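Local coordinates for penicillin-binding protein 2 (Pbp2) (Helicobacter pylori, PDB 5LP5), which probably cross-links cell wall peptidoglycan as a penicillin-binding transpeptidase and forms a complex with the rod shape-determining protein MreC, at residues Thr44-Leu49 with Tyr205-Val210; Glu178-Ser183 with Leu198-Val203; Met535-Arg540 with Val562-Gly567; Ser541-Thr546 with Ser569-Leu574; Phe374-Ser379 with Asp426-Ala431. All blocks are in the same frame, centred on the assembly; numbering follows the deposited sequence.

Interaction 1 of 5, residues Thr44-Leu49 with Tyr205-Val210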
# COMPACT_ATOMS: atom_id res chain seq x y z
N THR A 44 -15.73 25.12 -13.66
CA THR A 44 -14.94 23.89 -13.74
C THR A 44 -14.56 23.35 -12.36
O THR A 44 -14.89 23.95 -11.34
CB THR A 44 -13.64 24.14 -14.52
OG1 THR A 44 -12.72 24.89 -13.72
CG2 THR A 44 -13.93 24.91 -15.83
N LYS A 45 -13.87 22.21 -12.35
CA LYS A 45 -13.59 21.48 -11.11
C LYS A 45 -12.32 20.63 -11.25
O LYS A 45 -12.15 19.93 -12.24
CB LYS A 45 -14.78 20.57 -10.77
CG LYS A 45 -14.62 19.75 -9.51
CD LYS A 45 -15.63 18.61 -9.47
CE LYS A 45 -15.09 17.44 -8.67
NZ LYS A 45 -15.59 16.15 -9.20
N LYS A 46 -11.45 20.67 -10.24
CA LYS A 46 -10.14 19.99 -10.26
C LYS A 46 -10.10 18.77 -9.34
O LYS A 46 -10.79 18.71 -8.33
CB LYS A 46 -9.05 20.97 -9.84
CG LYS A 46 -7.64 20.53 -10.11
CD LYS A 46 -6.66 21.70 -9.98
CE LYS A 46 -5.27 21.35 -10.51
NZ LYS A 46 -4.19 22.31 -10.12
N GLU A 47 -9.29 17.81 -9.70
CA GLU A 47 -9.19 16.57 -8.94
C GLU A 47 -7.81 16.01 -9.12
O GLU A 47 -7.40 15.72 -10.24
CB GLU A 47 -10.23 15.57 -9.44
CG GLU A 47 -10.47 14.40 -8.50
CD GLU A 47 -11.92 13.92 -8.55
OE1 GLU A 47 -12.59 14.14 -9.59
OE2 GLU A 47 -12.38 13.33 -7.55
N PHE A 48 -7.07 15.89 -8.02
CA PHE A 48 -5.71 15.39 -8.10
C PHE A 48 -5.69 13.87 -8.19
O PHE A 48 -6.54 13.19 -7.63
CB PHE A 48 -4.89 15.83 -6.89
CG PHE A 48 -4.64 17.30 -6.83
CD1 PHE A 48 -3.70 17.88 -7.65
CD2 PHE A 48 -5.36 18.09 -5.97
CE1 PHE A 48 -3.47 19.24 -7.61
CE2 PHE A 48 -5.14 19.45 -5.91
CZ PHE A 48 -4.19 20.02 -6.73
N LEU A 49 -4.70 13.35 -8.90
CA LEU A 49 -4.53 11.92 -9.10
C LEU A 49 -3.23 11.56 -8.43
O LEU A 49 -2.15 11.86 -8.94
CB LEU A 49 -4.46 11.57 -10.59
CG LEU A 49 -5.59 12.07 -11.50
CD1 LEU A 49 -5.06 12.19 -12.93
CD2 LEU A 49 -6.82 11.18 -11.43
N TYR A 205 -3.20 15.58 -12.32
CA TYR A 205 -4.46 16.21 -12.01
C TYR A 205 -5.43 16.05 -13.17
O TYR A 205 -5.04 15.73 -14.30
CB TYR A 205 -4.25 17.68 -11.65
CG TYR A 205 -3.68 18.56 -12.77
CD1 TYR A 205 -4.52 19.17 -13.68
CD2 TYR A 205 -2.32 18.80 -12.88
CE1 TYR A 205 -4.03 19.97 -14.68
CE2 TYR A 205 -1.81 19.60 -13.87
CZ TYR A 205 -2.67 20.19 -14.77
OH TYR A 205 -2.18 21.01 -15.77
N LYS A 206 -6.70 16.29 -12.89
CA LYS A 206 -7.72 16.16 -13.91
C LYS A 206 -8.76 17.24 -13.72
O LYS A 206 -9.41 17.28 -12.69
CB LYS A 206 -8.34 14.78 -13.80
CG LYS A 206 -9.58 14.58 -14.61
CD LYS A 206 -9.81 13.09 -14.77
CE LYS A 206 -11.19 12.83 -15.33
NZ LYS A 206 -11.25 11.49 -15.99
N ILE A 207 -8.88 18.14 -14.69
CA ILE A 207 -9.81 19.26 -14.62
C ILE A 207 -11.02 18.98 -15.51
O ILE A 207 -10.88 18.58 -16.66
CB ILE A 207 -9.16 20.56 -15.11
CG1 ILE A 207 -7.88 20.84 -14.32
CG2 ILE A 207 -10.10 21.73 -14.94
CD1 ILE A 207 -7.16 22.11 -14.74
N MET A 208 -12.21 19.21 -14.96
CA MET A 208 -13.46 18.76 -15.57
C MET A 208 -14.54 19.82 -15.56
O MET A 208 -14.65 20.60 -14.62
CB MET A 208 -13.98 17.54 -14.82
CG MET A 208 -13.00 16.40 -14.79
SD MET A 208 -13.80 14.95 -14.14
CE MET A 208 -13.85 15.36 -12.40
N ARG A 209 -15.35 19.83 -16.62
CA ARG A 209 -16.56 20.66 -16.67
C ARG A 209 -17.66 20.01 -15.79
O ARG A 209 -17.84 18.79 -15.79
CB ARG A 209 -17.04 20.84 -18.12
CG ARG A 209 -18.18 21.84 -18.27
CD ARG A 209 -18.51 22.10 -19.72
NE ARG A 209 -17.39 22.73 -20.40
CZ ARG A 209 -17.25 22.80 -21.72
NH1 ARG A 209 -18.16 22.27 -22.54
NH2 ARG A 209 -16.18 23.40 -22.23
N VAL A 210 -18.37 20.85 -15.04
CA VAL A 210 -19.43 20.39 -14.14
C VAL A 210 -20.67 21.26 -14.29
O VAL A 210 -20.60 22.41 -14.75
CB VAL A 210 -18.97 20.40 -12.66
CG1 VAL A 210 -17.88 19.36 -12.42
CG2 VAL A 210 -18.51 21.80 -12.22
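The ring of Tyr-205 carries the ammonium group of Lys-46 over one face: NZ lies 4.8 Å from the ring centroid and 16° off its normal, a cation-pi contact. Tyr-205 CG sits in the crowded position between the backbone N and the carbonyl carbon (chi1 63°), while the Lys-46 chain runs out fully extended and crosses the ring obliquely. Phe-48 CD1 touches the CB methylene of Tyr-205 obliquely, at 4.0 Å. Ile-207 and Thr-44 continue this side of the ribbon. On the reverse side, Lys-45 and Met-208 lie alongside each other, pointing the same way, and the bent Met-208 chain brings CE to 3.3 Å from Glu-47 OE1. Leu-49 packs on Tyr-220 of the MreC chain. The backbones run antiparallel. Met-208 N donates to Lys-45 O at 2.8 Å and Lys-206 N to Glu-47 O at 2.8 Å, both in the carbonyl plane; the return bonds are weak. Strand 204-210, in the PBP dimerisation domain, is the middle of a three-stranded antiparallel sheet, with 43-49 on one side and, on the other, 216-223, whose Glu-221 takes the Tyr-205 hydroxyl in a hydrogen bond.

Interaction 2 of 5, residues Glu178-Ser183 with Leu198-Val203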
# COMPACT_ATOMS: atom_id res chain seq x y z
N GLU A 178 7.31 21.07 -1.29
CA GLU A 178 5.90 21.44 -1.38
C GLU A 178 4.99 20.27 -1.78
O GLU A 178 3.85 20.19 -1.33
CB GLU A 178 5.71 22.63 -2.33
CG GLU A 178 6.20 22.42 -3.75
CD GLU A 178 5.77 23.54 -4.69
OE1 GLU A 178 5.40 24.64 -4.21
OE2 GLU A 178 5.80 23.33 -5.92
N GLU A 179 5.51 19.35 -2.61
CA GLU A 179 4.70 18.22 -3.09
C GLU A 179 4.49 17.08 -2.07
O GLU A 179 3.88 16.07 -2.39
CB GLU A 179 5.27 17.65 -4.39
CG GLU A 179 4.27 16.71 -5.05
CD GLU A 179 4.72 16.13 -6.36
OE1 GLU A 179 5.37 16.85 -7.15
OE2 GLU A 179 4.38 14.96 -6.60
N ASN A 180 4.97 17.23 -0.84
CA ASN A 180 4.65 16.26 0.21
C ASN A 180 3.18 16.36 0.65
O ASN A 180 2.70 15.51 1.39
CB ASN A 180 5.55 16.46 1.44
CG ASN A 180 7.00 16.09 1.18
OD1 ASN A 180 7.31 15.20 0.39
ND2 ASN A 180 7.90 16.76 1.89
N GLN A 181 2.47 17.39 0.19
CA GLN A 181 1.14 17.72 0.72
C GLN A 181 0.02 16.81 0.22
O GLN A 181 -0.97 16.63 0.93
CB GLN A 181 0.78 19.16 0.37
CG GLN A 181 0.70 19.44 -1.13
CD GLN A 181 -0.20 20.61 -1.46
OE1 GLN A 181 -1.34 20.70 -1.00
NE2 GLN A 181 0.32 21.53 -2.25
N TYR A 182 0.16 16.25 -0.97
CA TYR A 182 -0.95 15.53 -1.61
C TYR A 182 -1.16 14.16 -1.00
O TYR A 182 -2.25 13.60 -1.09
CB TYR A 182 -0.72 15.41 -3.12
CG TYR A 182 -0.67 16.74 -3.82
CD1 TYR A 182 -1.80 17.54 -3.91
CD2 TYR A 182 0.52 17.20 -4.40
CE1 TYR A 182 -1.74 18.78 -4.54
CE2 TYR A 182 0.59 18.43 -5.04
CZ TYR A 182 -0.55 19.22 -5.11
OH TYR A 182 -0.49 20.44 -5.75
N SER A 183 -0.11 13.61 -0.39
CA SER A 183 -0.20 12.32 0.30
C SER A 183 -0.19 12.45 1.82
O SER A 183 -0.83 11.66 2.50
CB SER A 183 0.94 11.40 -0.15
OG SER A 183 2.09 12.14 -0.51
N LEU A 198 11.55 9.67 -5.30
CA LEU A 198 11.29 8.52 -6.17
C LEU A 198 10.06 7.75 -5.73
O LEU A 198 9.12 7.59 -6.49
CB LEU A 198 12.51 7.59 -6.21
CG LEU A 198 12.38 6.29 -6.99
CD1 LEU A 198 12.25 6.60 -8.46
CD2 LEU A 198 13.56 5.35 -6.78
N LEU A 199 10.08 7.28 -4.49
CA LEU A 199 9.05 6.38 -3.96
C LEU A 199 7.65 7.00 -3.99
O LEU A 199 6.64 6.32 -4.24
CB LEU A 199 9.41 5.94 -2.54
CG LEU A 199 10.60 4.97 -2.50
CD1 LEU A 199 11.22 4.90 -1.10
CD2 LEU A 199 10.16 3.59 -2.98
N GLN A 200 7.62 8.30 -3.73
CA GLN A 200 6.37 9.04 -3.66
C GLN A 200 5.78 9.25 -5.04
O GLN A 200 4.57 9.22 -5.22
CB GLN A 200 6.60 10.40 -3.01
CG GLN A 200 5.32 11.14 -2.72
CD GLN A 200 5.45 12.02 -1.51
OE1 GLN A 200 6.15 13.04 -1.55
NE2 GLN A 200 4.78 11.64 -0.42
N GLY A 201 6.64 9.50 -6.02
CA GLY A 201 6.17 9.79 -7.36
C GLY A 201 5.64 11.20 -7.54
O GLY A 201 5.73 12.01 -6.63
N LYS A 202 5.09 11.48 -8.71
CA LYS A 202 4.59 12.82 -9.06
C LYS A 202 3.06 12.78 -9.15
O LYS A 202 2.50 11.82 -9.68
CB LYS A 202 5.15 13.29 -10.41
CG LYS A 202 6.66 13.19 -10.54
CD LYS A 202 7.09 12.96 -11.98
CE LYS A 202 6.99 14.24 -12.80
NZ LYS A 202 7.99 15.25 -12.36
N VAL A 203 2.39 13.80 -8.62
CA VAL A 203 0.95 13.90 -8.79
C VAL A 203 0.61 14.26 -10.22
O VAL A 203 1.40 14.86 -10.94
CB VAL A 203 0.28 14.97 -7.91
CG1 VAL A 203 0.28 14.53 -6.46
CG2 VAL A 203 0.92 16.34 -8.14
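Tyr-182 and Val-203 cross at about a right angle, with both methyls of the valine set against one side of the phenol: CG1 is nearest to Tyr-182 CD2 at 3.4 Å, and CG2 meets Tyr-182 CE2 at 3.8 Å. The same ring has Gln-181 CG over one face and Glu-179 CG at its edge, in plane, so its own loop wraps it too. Glu-179 reaches across as an extended chain, CG anti to the backbone N (chi1 -167°). Its OE2 accepts the backbone N-H of Val-203 at 3.1 Å, the donor standing above the carboxylate plane, 44° out of it. This tip-to-backbone bond reaches the chain just after helix 196-200 has ended: Gly-201, with positive phi, turns the backbone out of the helix, and the next strand starts a few residues on, in the PBP dimerisation domain. Gln-200, the last helical residue, also points at the 178-183 loop. Its chain is extended too, CG anti to the backbone N, and its amide crosses that of Asn-180 with the planes 57° apart. Gln-200 OE1 and Asn-180 OD1, both acceptors, do not bond, and Gln-200 NE2 nears Ser-183 OG at too poor an angle. Asn-180 ND2 instead donates to the carbonyl of Asp-173. Beyond the pair, Lys-202 N is bonded to Ser-226 OG, and the Tyr-182 ring meets that of Phe-48.

Interaction 3 of 5, residues Met535-Arg540 with Val562-Gly567; sequences MEYFHR and VEHGEG
His-564 is the hub: its ND1-H points at the carbonyl of Arg-540, ND1 to O 2.8 Å and nearly straight at 172°. The oxygen lies in the imidazole plane and offers a lone pair, so the bond fixes the rotation of the ring and requires a proton on ND1. Over one imidazole face sits Phe-538 CA, 4.0 Å from the ring centroid, as a CH-pi contact. Tyr-537 crosses the histidine at about a right angle, CE2 to His-564 CD2 3.3 Å, and Phe-538 CD1 approaches His-564 NE2 obliquely, completing a small aromatic cluster. The histidine is presented by a type II beta turn, Val-562 to Gly-565, closed by Gly-565 N bonding to Val-562 O at 2.9 Å; this turn follows strand 556-562 of the transpeptidase domain, and His-564 adopts positive phi in it. One step further out, the Arg-540 guanidinium has Tyr-537 CA over one face and Glu-566 OE1 over the opposite one. That ion pair is long, NE to OE1 3.7 Å, and no N-H aims at the oxygen. The guanidinium instead spends NE and NH2, side-on and in plane, on the single carbonyl oxygen of Met-535, with NE to O 2.9 Å. In the outer shell, Arg-251 binds Tyr-537 OH, His-542 ND1 holds His-564 N, and Lys-533 N meets Glu-566 OE2.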
# COMPACT_ATOMS: atom_id res chain seq x y z
N MET A 535 35.44 -9.90 33.54
CA MET A 535 35.11 -8.51 33.20
C MET A 535 33.60 -8.35 33.00
O MET A 535 32.98 -9.10 32.25
CB MET A 535 35.90 -8.11 31.93
CG MET A 535 36.44 -6.68 31.92
SD MET A 535 38.11 -6.52 31.21
CE MET A 535 38.13 -4.84 30.58
N GLU A 536 33.00 -7.38 33.70
CA GLU A 536 31.56 -7.12 33.61
C GLU A 536 31.21 -6.53 32.24
O GLU A 536 32.00 -5.79 31.68
CB GLU A 536 31.10 -6.19 34.74
CG GLU A 536 29.59 -6.15 34.96
CD GLU A 536 28.88 -5.05 34.17
OE1 GLU A 536 29.41 -3.93 34.10
OE2 GLU A 536 27.79 -5.33 33.62
N TYR A 537 30.02 -6.86 31.74
CA TYR A 537 29.68 -6.71 30.32
C TYR A 537 30.07 -5.36 29.67
O TYR A 537 30.69 -5.35 28.61
CB TYR A 537 28.19 -7.02 30.10
CG TYR A 537 27.78 -7.00 28.64
CD1 TYR A 537 27.52 -8.18 27.94
CD2 TYR A 537 27.64 -5.79 27.97
CE1 TYR A 537 27.16 -8.15 26.60
CE2 TYR A 537 27.27 -5.75 26.64
CZ TYR A 537 27.04 -6.91 25.96
OH TYR A 537 26.66 -6.76 24.64
N PHE A 538 29.72 -4.24 30.29
CA PHE A 538 29.92 -2.92 29.66
C PHE A 538 31.37 -2.41 29.66
O PHE A 538 31.70 -1.46 28.95
CB PHE A 538 29.00 -1.88 30.30
CG PHE A 538 27.59 -2.01 29.85
CD1 PHE A 538 27.24 -1.56 28.59
CD2 PHE A 538 26.64 -2.62 30.65
CE1 PHE A 538 25.95 -1.70 28.14
CE2 PHE A 538 25.35 -2.76 30.21
CZ PHE A 538 25.00 -2.30 28.95
N HIS A 539 32.21 -3.03 30.47
CA HIS A 539 33.62 -2.65 30.53
C HIS A 539 34.45 -3.32 29.43
O HIS A 539 35.57 -2.90 29.13
CB HIS A 539 34.18 -2.96 31.92
CG HIS A 539 34.06 -1.80 32.86
ND1 HIS A 539 33.05 -1.69 33.79
CD2 HIS A 539 34.81 -0.68 32.97
CE1 HIS A 539 33.20 -0.56 34.46
NE2 HIS A 539 34.26 0.07 33.98
N ARG A 540 33.86 -4.34 28.82
CA ARG A 540 34.54 -5.18 27.86
C ARG A 540 34.90 -4.42 26.61
O ARG A 540 34.15 -3.56 26.13
CB ARG A 540 33.67 -6.37 27.51
CG ARG A 540 33.44 -7.32 28.68
CD ARG A 540 32.47 -8.44 28.31
NE ARG A 540 32.22 -9.31 29.45
CZ ARG A 540 31.36 -10.32 29.46
NH1 ARG A 540 30.63 -10.61 28.39
NH2 ARG A 540 31.21 -11.05 30.56
N VAL A 562 31.10 -6.67 17.05
CA VAL A 562 30.24 -7.00 18.19
C VAL A 562 30.58 -6.13 19.40
O VAL A 562 31.68 -6.22 19.95
CB VAL A 562 30.32 -8.48 18.61
CG1 VAL A 562 29.49 -8.74 19.85
CG2 VAL A 562 29.84 -9.38 17.49
N GLU A 563 29.63 -5.30 19.81
CA GLU A 563 29.85 -4.44 20.95
C GLU A 563 30.16 -5.29 22.18
O GLU A 563 29.43 -6.23 22.49
CB GLU A 563 28.65 -3.52 21.20
CG GLU A 563 28.61 -2.33 20.25
CD GLU A 563 27.48 -1.37 20.54
OE1 GLU A 563 26.82 -1.53 21.58
OE2 GLU A 563 27.24 -0.45 19.75
N HIS A 564 31.27 -4.96 22.84
CA HIS A 564 31.71 -5.65 24.04
C HIS A 564 32.02 -7.12 23.73
O HIS A 564 31.97 -7.98 24.62
CB HIS A 564 30.67 -5.48 25.14
CG HIS A 564 30.39 -4.04 25.46
ND1 HIS A 564 31.38 -3.13 25.79
CD2 HIS A 564 29.23 -3.33 25.49
CE1 HIS A 564 30.84 -1.95 26.02
NE2 HIS A 564 29.54 -2.04 25.85
N GLY A 565 32.38 -7.37 22.47
CA GLY A 565 32.72 -8.71 21.97
C GLY A 565 34.03 -9.23 22.52
O GLY A 565 34.44 -10.35 22.22
N GLU A 566 34.70 -8.39 23.30
CA GLU A 566 35.77 -8.84 24.18
C GLU A 566 36.88 -9.53 23.41
O GLU A 566 37.52 -10.42 23.95
CB GLU A 566 35.20 -9.79 25.27
CG GLU A 566 36.08 -9.93 26.53
CD GLU A 566 35.47 -10.81 27.62
OE1 GLU A 566 34.42 -11.44 27.36
OE2 GLU A 566 36.07 -10.89 28.74
N GLY A 567 37.13 -9.14 22.17
CA GLY A 567 38.23 -9.74 21.41
C GLY A 567 37.90 -10.21 20.01
O GLY A 567 36.92 -10.94 19.79

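Interaction 4 of 5, residues Ser541-Thr546 with Ser569-Leu574; sequences SHAWIT and SKLGGL
Here the C-terminal helix 572-584 starts against the five-stranded antiparallel sheet of the transpeptidase domain, the helix-on-sheet packing of the penicillin-binding protein and beta-lactamase fold. Leu-571 sits at the N-cap position and delivers its side chain to strand 542-549, with CG anti to the carbonyl carbon (chi1 -62°). Its CD1 methyl comes down beside Ala-543, 3.6 Å from Ala-543 CB and 3.4 Å from Ala-543 O. Two residues along the strand, Ile-545 lies on the same face and slides past the leucine in the opposite direction. Its CG1 is anti to the backbone N (chi1 -177°), which puts CG2 in the crowded position and within 3.6 Å of Leu-571 CB. The far end of the isoleucine then reaches the first turn of the helix, CD1 to Gly-572 CA 4.1 Å, where the glycine presents bare backbone. Trp-544, between these two strand residues, points away from the helix; it packs on Pro-441 and Val-444 of helix 441-453, and its NE1 bonds to Pro-308 O. Val-562 of the adjoining strand also touches Leu-571. With no hydrogen bond across the two segments, and with every touching residue buried, what joins them is methyl, methylene and backbone packing, so the fit depends on shape and exclusion of water and not on directed polar bonds.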
# COMPACT_ATOMS: atom_id res chain seq x y z
N SER A 541 36.08 -4.77 26.08
CA SER A 541 36.55 -4.27 24.79
C SER A 541 35.58 -4.70 23.64
O SER A 541 34.99 -5.79 23.70
CB SER A 541 37.97 -4.80 24.54
OG SER A 541 38.75 -4.84 25.73
N HIS A 542 35.41 -3.84 22.64
CA HIS A 542 34.65 -4.21 21.44
C HIS A 542 35.51 -5.09 20.52
O HIS A 542 36.74 -5.09 20.62
CB HIS A 542 34.21 -2.98 20.64
CG HIS A 542 33.45 -1.97 21.43
ND1 HIS A 542 32.36 -2.30 22.21
CD2 HIS A 542 33.60 -0.63 21.54
CE1 HIS A 542 31.89 -1.20 22.79
NE2 HIS A 542 32.63 -0.18 22.40
N ALA A 543 34.84 -5.81 19.62
CA ALA A 543 35.50 -6.81 18.80
C ALA A 543 35.28 -6.57 17.31
O ALA A 543 34.15 -6.41 16.88
CB ALA A 543 35.00 -8.20 19.17
N TRP A 544 36.37 -6.57 16.54
CA TRP A 544 36.31 -6.40 15.10
C TRP A 544 36.79 -7.66 14.40
O TRP A 544 37.59 -8.43 14.95
CB TRP A 544 37.21 -5.26 14.63
CG TRP A 544 36.68 -3.87 14.79
CD1 TRP A 544 36.93 -3.01 15.82
CD2 TRP A 544 35.84 -3.16 13.88
NE1 TRP A 544 36.30 -1.82 15.61
CE2 TRP A 544 35.62 -1.88 14.43
CE3 TRP A 544 35.24 -3.48 12.66
CZ2 TRP A 544 34.82 -0.93 13.80
CZ3 TRP A 544 34.47 -2.53 12.03
CH2 TRP A 544 34.26 -1.28 12.60
N ILE A 545 36.31 -7.85 13.17
CA ILE A 545 36.88 -8.78 12.21
C ILE A 545 36.38 -8.35 10.84
O ILE A 545 35.18 -8.17 10.64
CB ILE A 545 36.51 -10.24 12.50
CG1 ILE A 545 37.19 -11.20 11.51
CG2 ILE A 545 34.99 -10.43 12.52
CD1 ILE A 545 37.32 -12.62 12.01
N THR A 546 37.30 -8.16 9.91
CA THR A 546 36.95 -7.83 8.54
C THR A 546 37.69 -8.83 7.68
O THR A 546 38.61 -9.46 8.13
CB THR A 546 37.31 -6.38 8.20
OG1 THR A 546 36.67 -5.99 6.98
CG2 THR A 546 38.80 -6.19 8.07
N SER A 569 39.30 -12.16 17.63
CA SER A 569 39.41 -13.56 17.24
C SER A 569 38.15 -14.34 17.59
O SER A 569 37.77 -15.26 16.88
CB SER A 569 40.62 -14.18 17.92
OG SER A 569 40.86 -15.50 17.47
N LYS A 570 37.49 -13.94 18.67
CA LYS A 570 36.24 -14.55 19.14
C LYS A 570 35.09 -14.45 18.12
O LYS A 570 34.03 -15.02 18.32
CB LYS A 570 35.86 -13.85 20.46
CG LYS A 570 35.19 -14.69 21.54
CD LYS A 570 35.67 -14.29 22.95
CE LYS A 570 34.55 -13.91 23.92
NZ LYS A 570 33.47 -14.92 24.03
N LEU A 571 35.30 -13.72 17.03
CA LEU A 571 34.28 -13.51 16.02
C LEU A 571 34.47 -14.32 14.74
O LEU A 571 33.74 -14.12 13.76
CB LEU A 571 34.25 -12.03 15.63
CG LEU A 571 33.91 -11.03 16.72
CD1 LEU A 571 33.80 -9.66 16.06
CD2 LEU A 571 32.61 -11.43 17.41
N GLY A 572 35.46 -15.20 14.73
CA GLY A 572 35.69 -16.07 13.58
C GLY A 572 34.54 -17.05 13.34
O GLY A 572 34.31 -17.44 12.21
N GLY A 573 33.84 -17.44 14.40
CA GLY A 573 32.73 -18.39 14.28
C GLY A 573 31.53 -17.79 13.56
O GLY A 573 30.72 -18.52 12.98
N LEU A 574 31.45 -16.46 13.58
CA LEU A 574 30.37 -15.73 12.92
C LEU A 574 30.72 -15.46 11.46
O LEU A 574 29.86 -15.56 10.59
CB LEU A 574 30.08 -14.40 13.64
CG LEU A 574 29.65 -14.43 15.11
CD1 LEU A 574 29.40 -12.99 15.58
CD2 LEU A 574 28.42 -15.29 15.38

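Interaction 5 of 5, residues Phe374-Ser379 with Asp426-Ala431; sequences FGLEIS and DTLITA
Asp-426 lies in the first turn of helix 424-430, and its OD2 is in a salt bridge with Lys-414. Its carbonyl oxygen is gripped twice from one turn on, by Thr-430 N at 3.0 Å and by the Thr-430 hydroxyl, OG1 to O 2.7 Å, the latter from above the carbonyl plane. Thr-427 turns toward helix 369-377. Its CG2 is anti to the backbone N and rests on two carbonyls, Gly-375 O at 3.4 Å and Ile-378 O at 3.9 Å, while OG1 is bonded to Trp-422 NE1, so the methyl and the hydroxyl have separate tasks. Leu-428 follows with CG anti to the carbonyl carbon (chi1 -65°). Its CD2 lies on the bare backbone of Gly-375, 3.7 Å from Gly-375 C, and its CD1 meets Leu-376 CD2 at 4.0 Å as the two leucines cross obliquely. With no side chain on Gly-375, the backbones come close: Gly-375 CA and Leu-428 CA are 5.5 Å apart. Ala-431 also points this way, and it touches Val-317 of helix 314-324. That helix, which begins near a probable SxxK motif of the transpeptidase domain, also receives Ile-378 against Phe-321 and Asn-324, so the ends of helices 369-377 and 424-430 both lean on it.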
# COMPACT_ATOMS: atom_id res chain seq x y z
N PHE A 374 58.45 1.33 13.89
CA PHE A 374 58.50 2.13 12.66
C PHE A 374 57.67 3.41 12.80
O PHE A 374 57.88 4.38 12.06
CB PHE A 374 58.06 1.31 11.44
CG PHE A 374 59.08 0.29 11.00
CD1 PHE A 374 60.20 0.66 10.27
CD2 PHE A 374 58.92 -1.06 11.33
CE1 PHE A 374 61.15 -0.29 9.88
CE2 PHE A 374 59.85 -2.02 10.93
CZ PHE A 374 60.97 -1.63 10.20
N GLY A 375 56.74 3.40 13.76
CA GLY A 375 55.92 4.58 14.07
C GLY A 375 56.76 5.71 14.62
O GLY A 375 56.43 6.89 14.44
N LEU A 376 57.85 5.36 15.30
CA LEU A 376 58.85 6.34 15.77
C LEU A 376 59.48 7.11 14.60
O LEU A 376 59.78 8.30 14.71
CB LEU A 376 59.96 5.64 16.58
CG LEU A 376 59.53 5.01 17.90
CD1 LEU A 376 60.60 4.07 18.43
CD2 LEU A 376 59.21 6.08 18.93
N GLU A 377 59.66 6.41 13.48
CA GLU A 377 60.38 6.94 12.33
C GLU A 377 59.47 7.59 11.25
O GLU A 377 59.97 8.21 10.30
CB GLU A 377 61.27 5.83 11.73
CG GLU A 377 62.21 5.16 12.74
CD GLU A 377 63.00 3.96 12.20
OE1 GLU A 377 63.01 3.73 10.96
OE2 GLU A 377 63.61 3.23 13.02
N ILE A 378 58.14 7.47 11.40
CA ILE A 378 57.19 8.05 10.43
C ILE A 378 56.53 9.30 10.99
O ILE A 378 56.14 9.34 12.16
CB ILE A 378 56.09 7.04 10.00
CG1 ILE A 378 55.28 7.55 8.80
CG2 ILE A 378 55.11 6.74 11.14
CD1 ILE A 378 56.10 7.72 7.54
N SER A 379 56.40 10.32 10.14
CA SER A 379 55.70 11.54 10.54
C SER A 379 54.19 11.30 10.50
O SER A 379 53.70 10.64 9.59
CB SER A 379 56.06 12.71 9.62
OG SER A 379 55.66 12.45 8.30
N ASP A 426 51.30 9.72 20.59
CA ASP A 426 50.06 9.82 19.80
C ASP A 426 50.21 9.12 18.44
O ASP A 426 49.31 8.40 18.01
CB ASP A 426 49.70 11.30 19.58
CG ASP A 426 49.65 12.10 20.89
OD1 ASP A 426 49.63 11.49 21.98
OD2 ASP A 426 49.66 13.34 20.83
N THR A 427 51.34 9.35 17.78
CA THR A 427 51.68 8.64 16.55
C THR A 427 51.65 7.13 16.77
O THR A 427 51.16 6.38 15.92
CB THR A 427 53.09 9.01 16.05
OG1 THR A 427 53.20 10.44 15.92
CG2 THR A 427 53.35 8.39 14.72
N LEU A 428 52.15 6.70 17.92
CA LEU A 428 52.30 5.28 18.20
C LEU A 428 50.99 4.60 18.53
O LEU A 428 50.73 3.51 18.01
CB LEU A 428 53.25 5.07 19.37
CG LEU A 428 54.69 5.49 19.10
CD1 LEU A 428 55.54 5.14 20.32
CD2 LEU A 428 55.23 4.82 17.87
N ILE A 429 50.18 5.20 19.39
CA ILE A 429 48.88 4.61 19.72
C ILE A 429 47.93 4.64 18.51
O ILE A 429 47.09 3.75 18.35
CB ILE A 429 48.24 5.26 20.96
CG1 ILE A 429 47.07 4.39 21.46
CG2 ILE A 429 47.74 6.66 20.63
CD1 ILE A 429 46.62 4.68 22.88
N THR A 430 48.10 5.64 17.65
CA THR A 430 47.32 5.75 16.42
C THR A 430 47.74 4.68 15.41
O THR A 430 46.90 4.15 14.69
CB THR A 430 47.42 7.17 15.82
OG1 THR A 430 46.94 8.12 16.79
CG2 THR A 430 46.60 7.29 14.53
N ALA A 431 49.03 4.34 15.38
CA ALA A 431 49.52 3.32 14.44
C ALA A 431 48.99 1.91 14.74
O ALA A 431 49.20 1.01 13.95
CB ALA A 431 51.05 3.31 14.41

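Overall arrangement
From the N terminus, interaction 1 closes the longest loop, pairing strand 43-49 with 204-210 across 155 residues. Interaction 2 falls within that loop and touches interaction 1 through Phe-48 and Tyr-182, so the loop 178-183 packs on the end of the N-terminal sheet, and 198-203 leads into strand 204-210. Interaction 5 comes next along the chain, a separate closure of 46 residues joining two helices of the transpeptidase domain. Interactions 3 and 4 cross: 535-540 and 541-546 come in order, then 562-567 and 569-574, tying the loops at the ends of two inner strands, and strand 542-549 itself, to the start of the C-terminal helix. Interactions 1 and 5 lie at opposite ends, centres 71 Å apart.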